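Long-range contacts in putative glycosyltransferase (GalT1) (Streptococcus parasanguinis FW213, PDB 5HEA), which probably transfers sugar residues from nucleotide-sugar donors, this chain being the C-terminal piece of the longer protein, with a family 2 glycosyltransferase domain of GT-A type: residues 12-17 and 42-47; 18-23 and 50-55. All coordinates share one frame; numbering follows the deposited sequence.

Interaction 1. Residues 12-17 and 42-47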
loop_
_atom_site.group_PDB
_atom_site.type_symbol
_atom_site.label_atom_id
_atom_site.label_comp_id
_atom_site.label_asym_id
_atom_site.label_seq_id
_atom_site.Cartn_x
_atom_site.Cartn_y
_atom_site.Cartn_z
ATOM N N PRO A 12 1.451 28.307 -11.525
ATOM C CA PRO A 12 1.853 27.118 -10.777
ATOM C C PRO A 12 3.371 26.988 -10.791
ATOM O O PRO A 12 4.015 27.242 -11.811
ATOM C CB PRO A 12 1.219 25.968 -11.575
ATOM C CG PRO A 12 0.143 26.623 -12.390
ATOM C CD PRO A 12 0.681 27.965 -12.729
ATOM N N VAL A 13 3.934 26.601 -9.655
ATOM C CA VAL A 13 5.381 26.525 -9.509
ATOM C C VAL A 13 5.751 25.171 -8.942
ATOM O O VAL A 13 5.390 24.846 -7.807
ATOM C CB VAL A 13 5.917 27.634 -8.569
ATOM C CG1 VAL A 13 7.408 27.435 -8.294
ATOM C CG2 VAL A 13 5.671 29.004 -9.168
ATOM N N TYR A 14 6.452 24.367 -9.739
ATOM C CA TYR A 14 7.018 23.115 -9.246
ATOM C C TYR A 14 8.405 22.885 -9.851
ATOM O O TYR A 14 8.536 22.656 -11.053
ATOM C CB TYR A 14 6.101 21.908 -9.514
ATOM C CG TYR A 14 6.663 20.639 -8.891
ATOM C CD1 TYR A 14 6.718 20.494 -7.512
ATOM C CD2 TYR A 14 7.175 19.611 -9.678
ATOM C CE1 TYR A 14 7.253 19.365 -6.927
ATOM C CE2 TYR A 14 7.714 18.468 -9.100
ATOM C CZ TYR A 14 7.746 18.354 -7.723
ATOM O OH TYR A 14 8.268 17.236 -7.127
ATOM N N ASN A 15 9.429 22.985 -9.007
ATOM C CA ASN A 15 10.814 22.687 -9.380
ATOM C C ASN A 15 11.274 23.375 -10.661
ATOM O O ASN A 15 11.754 22.729 -11.596
ATOM C CB ASN A 15 11.050 21.177 -9.445
ATOM C CG ASN A 15 11.069 20.548 -8.072
ATOM O OD1 ASN A 15 10.898 21.236 -7.072
ATOM N ND2 ASN A 15 11.271 19.242 -8.014
ATOM N N VAL A 16 11.131 24.696 -10.689
ATOM C CA VAL A 16 11.507 25.476 -11.863
ATOM C C VAL A 16 12.552 26.540 -11.536
ATOM O O VAL A 16 12.547 27.632 -12.114
ATOM C CB VAL A 16 10.260 26.129 -12.510
ATOM C CG1 VAL A 16 9.472 25.087 -13.296
ATOM C CG2 VAL A 16 9.374 26.787 -11.441
ATOM N N GLU A 17 13.462 26.211 -10.625
ATOM C CA GLU A 17 14.464 27.182 -10.161
ATOM C C GLU A 17 15.254 27.874 -11.291
ATOM O O GLU A 17 15.643 29.031 -11.161
ATOM C CB GLU A 17 15.426 26.543 -9.149
ATOM C CG GLU A 17 16.466 25.608 -9.754
ATOM C CD GLU A 17 17.383 24.970 -8.709
ATOM O OE1 GLU A 17 17.200 25.216 -7.493
ATOM O OE2 GLU A 17 18.290 24.210 -9.109
ATOM N N ASP A 42 3.860 24.251 -5.467
ATOM C CA ASP A 42 3.270 22.923 -5.292
ATOM C C ASP A 42 4.278 21.980 -4.627
ATOM O O ASP A 42 4.586 20.903 -5.149
ATOM C CB ASP A 42 2.831 22.409 -6.684
ATOM C CG ASP A 42 2.060 21.097 -6.635
ATOM O OD1 ASP A 42 1.255 20.877 -5.700
ATOM O OD2 ASP A 42 2.266 20.281 -7.556
ATOM N N GLY A 43 4.819 22.399 -3.481
ATOM C CA GLY A 43 5.752 21.563 -2.745
ATOM C C GLY A 43 7.096 21.376 -3.441
ATOM O O GLY A 43 7.682 20.302 -3.359
ATOM N N SER A 44 7.583 22.407 -4.132
ATOM C CA SER A 44 8.897 22.333 -4.777
ATOM C C SER A 44 9.984 21.896 -3.816
ATOM O O SER A 44 9.951 22.221 -2.625
ATOM C CB SER A 44 9.310 23.680 -5.362
ATOM O OG SER A 44 8.406 24.100 -6.360
ATOM N N THR A 45 10.964 21.176 -4.347
ATOM C CA THR A 45 12.059 20.668 -3.534
ATOM C C THR A 45 13.402 21.249 -3.945
ATOM O O THR A 45 14.429 20.891 -3.373
ATOM C CB THR A 45 12.133 19.149 -3.612
ATOM O OG1 THR A 45 12.162 18.767 -4.988
ATOM C CG2 THR A 45 10.900 18.531 -2.966
ATOM N N ASP A 46 13.406 22.138 -4.936
ATOM C CA ASP A 46 14.619 22.891 -5.270
ATOM C C ASP A 46 14.582 24.273 -4.598
ATOM O O ASP A 46 14.049 24.415 -3.499
ATOM C CB ASP A 46 14.838 22.995 -6.795
ATOM C CG ASP A 46 13.685 23.682 -7.522
ATOM O OD1 ASP A 46 12.739 24.141 -6.847
ATOM O OD2 ASP A 46 13.731 23.774 -8.780
ATOM N N ASN A 47 15.127 25.293 -5.252
ATOM C CA ASN A 47 15.125 26.640 -4.670
ATOM C C ASN A 47 13.909 27.477 -5.060
ATOM O O ASN A 47 13.844 28.657 -4.723
ATOM C CB ASN A 47 16.415 27.388 -5.032
ATOM C CG ASN A 47 17.639 26.838 -4.309
ATOM O OD1 ASN A 47 17.615 26.616 -3.099
ATOM N ND2 ASN A 47 18.715 26.610 -5.056
#

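Interaction 2. Residues 18-23 and 50-55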
loop_
_atom_site.group_PDB
_atom_site.type_symbol
_atom_site.label_atom_id
_atom_site.label_comp_id
_atom_site.label_asym_id
_atom_site.label_seq_id
_atom_site.Cartn_x
_atom_site.Cartn_y
_atom_site.Cartn_z
ATOM N N LYS A 18 15.484 27.167 -12.392
ATOM C CA LYS A 18 16.287 27.719 -13.482
ATOM C C LYS A 18 15.521 28.758 -14.294
ATOM O O LYS A 18 16.124 29.607 -14.942
ATOM C CB LYS A 18 16.786 26.601 -14.404
ATOM C CG LYS A 18 17.782 25.650 -13.749
ATOM C CD LYS A 18 18.336 24.641 -14.747
ATOM C CE LYS A 18 17.270 23.653 -15.196
ATOM N NZ LYS A 18 17.793 22.688 -16.205
ATOM N N TYR A 19 14.192 28.703 -14.246
ATOM C CA TYR A 19 13.376 29.505 -15.158
ATOM C C TYR A 19 12.457 30.517 -14.486
ATOM O O TYR A 19 11.916 31.409 -15.145
ATOM C CB TYR A 19 12.543 28.572 -16.026
ATOM C CG TYR A 19 13.382 27.518 -16.703
ATOM C CD1 TYR A 19 14.324 27.865 -17.664
ATOM C CD2 TYR A 19 13.240 26.176 -16.372
ATOM C CE1 TYR A 19 15.099 26.903 -18.286
ATOM C CE2 TYR A 19 14.007 25.210 -16.987
ATOM C CZ TYR A 19 14.930 25.575 -17.944
ATOM O OH TYR A 19 15.686 24.601 -18.552
ATOM N N LEU A 20 12.287 30.383 -13.178
ATOM C CA LEU A 20 11.284 31.168 -12.461
ATOM C C LEU A 20 11.558 32.677 -12.467
ATOM O O LEU A 20 10.632 33.486 -12.636
ATOM C CB LEU A 20 11.128 30.640 -11.030
ATOM C CG LEU A 20 9.997 31.217 -10.179
ATOM C CD1 LEU A 20 8.635 31.037 -10.839
ATOM C CD2 LEU A 20 10.006 30.549 -8.804
ATOM N N LYS A 21 12.817 33.071 -12.285
ATOM C CA LYS A 21 13.149 34.500 -12.234
ATOM C C LYS A 21 12.856 35.187 -13.575
ATOM O O LYS A 21 12.326 36.297 -13.616
ATOM C CB LYS A 21 14.625 34.731 -11.829
ATOM C CG LYS A 21 14.996 34.284 -10.405
ATOM C CD LYS A 21 16.355 34.850 -9.942
ATOM C CE LYS A 21 17.530 33.922 -10.263
ATOM N NZ LYS A 21 18.870 34.553 -9.959
ATOM N N ARG A 22 13.206 34.525 -14.671
ATOM C CA ARG A 22 12.895 35.049 -15.995
ATOM C C ARG A 22 11.380 35.239 -16.166
ATOM O O ARG A 22 10.928 36.285 -16.644
ATOM C CB ARG A 22 13.453 34.131 -17.083
ATOM C CG ARG A 22 13.266 34.670 -18.493
ATOM C CD ARG A 22 13.784 33.677 -19.510
ATOM N NE ARG A 22 13.069 32.404 -19.425
ATOM C CZ ARG A 22 13.466 31.288 -20.022
ATOM N NH1 ARG A 22 14.580 31.277 -20.747
ATOM N NH2 ARG A 22 12.754 30.184 -19.902
ATOM N N CYS A 23 10.602 34.249 -15.740
ATOM C CA CYS A 23 9.144 34.357 -15.817
ATOM C C CYS A 23 8.640 35.562 -15.027
ATOM O O CYS A 23 7.963 36.439 -15.568
ATOM C CB CYS A 23 8.481 33.076 -15.305
ATOM S SG CYS A 23 6.661 33.174 -15.262
ATOM N N ILE A 50 12.008 29.461 -2.319
ATOM C CA ILE A 50 12.775 30.583 -1.787
ATOM C C ILE A 50 12.795 31.727 -2.799
ATOM O O ILE A 50 12.720 32.900 -2.431
ATOM C CB ILE A 50 14.216 30.132 -1.394
ATOM C CG1 ILE A 50 14.290 29.781 0.098
ATOM C CG2 ILE A 50 15.245 31.211 -1.677
ATOM C CD1 ILE A 50 13.223 28.852 0.587
ATOM N N ILE A 51 12.869 31.386 -4.082
ATOM C CA ILE A 51 12.749 32.398 -5.130
ATOM C C ILE A 51 11.372 33.076 -5.071
ATOM O O ILE A 51 11.278 34.289 -5.197
ATOM C CB ILE A 51 13.034 31.800 -6.527
ATOM C CG1 ILE A 51 14.528 31.455 -6.635
ATOM C CG2 ILE A 51 12.592 32.767 -7.648
ATOM C CD1 ILE A 51 14.869 30.456 -7.724
ATOM N N CYS A 52 10.313 32.299 -4.844
ATOM C CA CYS A 52 8.972 32.870 -4.704
ATOM C C CYS A 52 8.907 33.881 -3.554
ATOM O O CYS A 52 8.353 34.977 -3.706
ATOM C CB CYS A 52 7.934 31.772 -4.477
ATOM S SG CYS A 52 7.588 30.749 -5.957
ATOM N N GLU A 53 9.462 33.497 -2.407
ATOM C CA GLU A 53 9.460 34.354 -1.218
ATOM C C GLU A 53 10.201 35.663 -1.449
ATOM O O GLU A 53 9.739 36.725 -1.037
ATOM C CB GLU A 53 10.060 33.619 -0.015
ATOM C CG GLU A 53 9.167 32.528 0.553
ATOM C CD GLU A 53 7.903 33.084 1.196
ATOM O OE1 GLU A 53 7.882 34.286 1.533
ATOM O OE2 GLU A 53 6.924 32.323 1.361
ATOM N N GLU A 54 11.350 35.581 -2.113
ATOM C CA GLU A 54 12.155 36.766 -2.385
ATOM C C GLU A 54 11.420 37.754 -3.282
ATOM O O GLU A 54 11.483 38.953 -3.045
ATOM C CB GLU A 54 13.498 36.385 -3.000
ATOM C CG GLU A 54 14.410 35.626 -2.050
ATOM C CD GLU A 54 15.714 35.199 -2.710
ATOM O OE1 GLU A 54 15.750 35.096 -3.958
ATOM O OE2 GLU A 54 16.704 34.972 -1.978
ATOM N N TYR A 55 10.725 37.261 -4.310
ATOM C CA TYR A 55 9.953 38.156 -5.182
ATOM C C TYR A 55 8.743 38.769 -4.454
ATOM O O TYR A 55 8.410 39.933 -4.666
ATOM C CB TYR A 55 9.518 37.452 -6.481
ATOM C CG TYR A 55 10.558 37.508 -7.575
ATOM C CD1 TYR A 55 11.638 36.632 -7.577
ATOM C CD2 TYR A 55 10.474 38.447 -8.597
ATOM C CE1 TYR A 55 12.606 36.684 -8.572
ATOM C CE2 TYR A 55 11.441 38.511 -9.597
ATOM C CZ TYR A 55 12.503 37.624 -9.580
ATOM O OH TYR A 55 13.472 37.670 -10.563
#

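Interaction 1. Residues 12-17 and 42-47
Asn15 reaches to the loop 42-47 with both ends of its amide. Its CG lies anti to the carbonyl carbon (chi1 -72°), and OD1 takes the N-H of Thr45 at 2.7 Å, in the carbonyl plane and on a lone pair. A weak second bond reaches the same OD1 from Asp46 N, while ND2 donates to Thr45 OG1 at 3.2 Å, with the hydroxyl tilted from the amide plane. These bonds fix which way round the amide sits. Asn15 N donates to Ser44 OG at 3.0 Å; that hydroxyl also bonds to Asn41. Asp42 N gives Val13 O a nearly straight bond of 2.9 Å. The Tyr14 ring edge comes close to Gly43 O, with CE1 3.7 Å away.

Asp46 and Glu17 each accept a backbone N-H from the opposite segment. Asp46 CG stands between its backbone N and carbonyl carbon (chi1 59°); OD2 receives Glu17 N at 3.1 Å from above the carboxylate plane, and OD1 is held by Ser48. Glu17 OE1 accepts Asn47 N at 3.1 Å on the anti side, somewhat out of the carboxylate plane. Both loops follow parallel strands (7-13, 35-41) at the C-terminal edge of the sheet, where GT-A enzymes bind the donor nucleotide, probably here too. The carboxylates are 13° from parallel, Glu17 OE1 4.0 Å from Asp46 OD2, and the N-H bound to each oxygen may offset their repulsion.

Interaction 2. Residues 18-23 and 50-55
Leu20 opens the contact at the first turn of helix 20-28, its CB directed at the helix that carries residues 50-55. CG sits anti to the backbone N (chi1 -172°), and it is the CD2 branch that reaches the facing helix, with Leu20 CD2 3.6 Å from Ile51 CG2. The same methyl lies 3.7 Å from Cys52 SG, so it bridges two consecutive residues. The Leu20 and Ile51 side chains pass alongside one another, running in opposite senses.

Lys21 follows with the aliphatic start of its chain. Lys21 CB is 3.4 Å from Tyr55 OH, and Lys21 CG lies near the ring plane at the tyrosine edge, 3.9 Å from Tyr55 CE1; the two side chains cross at about a right angle. Lys21 CG also packs on Ile51 CG2 at 4.0 Å. The chain then bends at chi3 (-91°), and the amine end turns off from the facing helix. The tyrosine hydroxyl is hydrogen-bonded to Asp25, one turn further along the first helix, which ties the ring tip to that helix.

No hydrogen bond joins the segments. Leu20 and Cys52 also touch Val13 of strand 7-13. Two helices that each follow one of two adjacent parallel strands, packed on the same sheet face, are what the Rossmann-like, N-terminal part of a GT-A domain presents, consistent with the family 2 assignment.

Overall arrangement
Interactions 1 and 2 lie about 10 Å apart, centre to centre, on the same side of the chain's centre, and their segments alternate: 12-17, 18-23, 42-47, 50-55. Strand 7-13 leads through the first loop into helix 20-28, and strand 35-41 through the second into helix 48-58. The two strands are parallel neighbours, so interaction 1 joins the loops at their C-terminal ends and interaction 2 the helices that follow. Direct packing connects them: Val13 CG2 is 4.0 Å from Leu20 CD1. Both contacts thus tie together two successive strand-loop-helix units of the GT-A-type domain, and both border the second subunit, consistent with a place at a subunit interface of the hexamer.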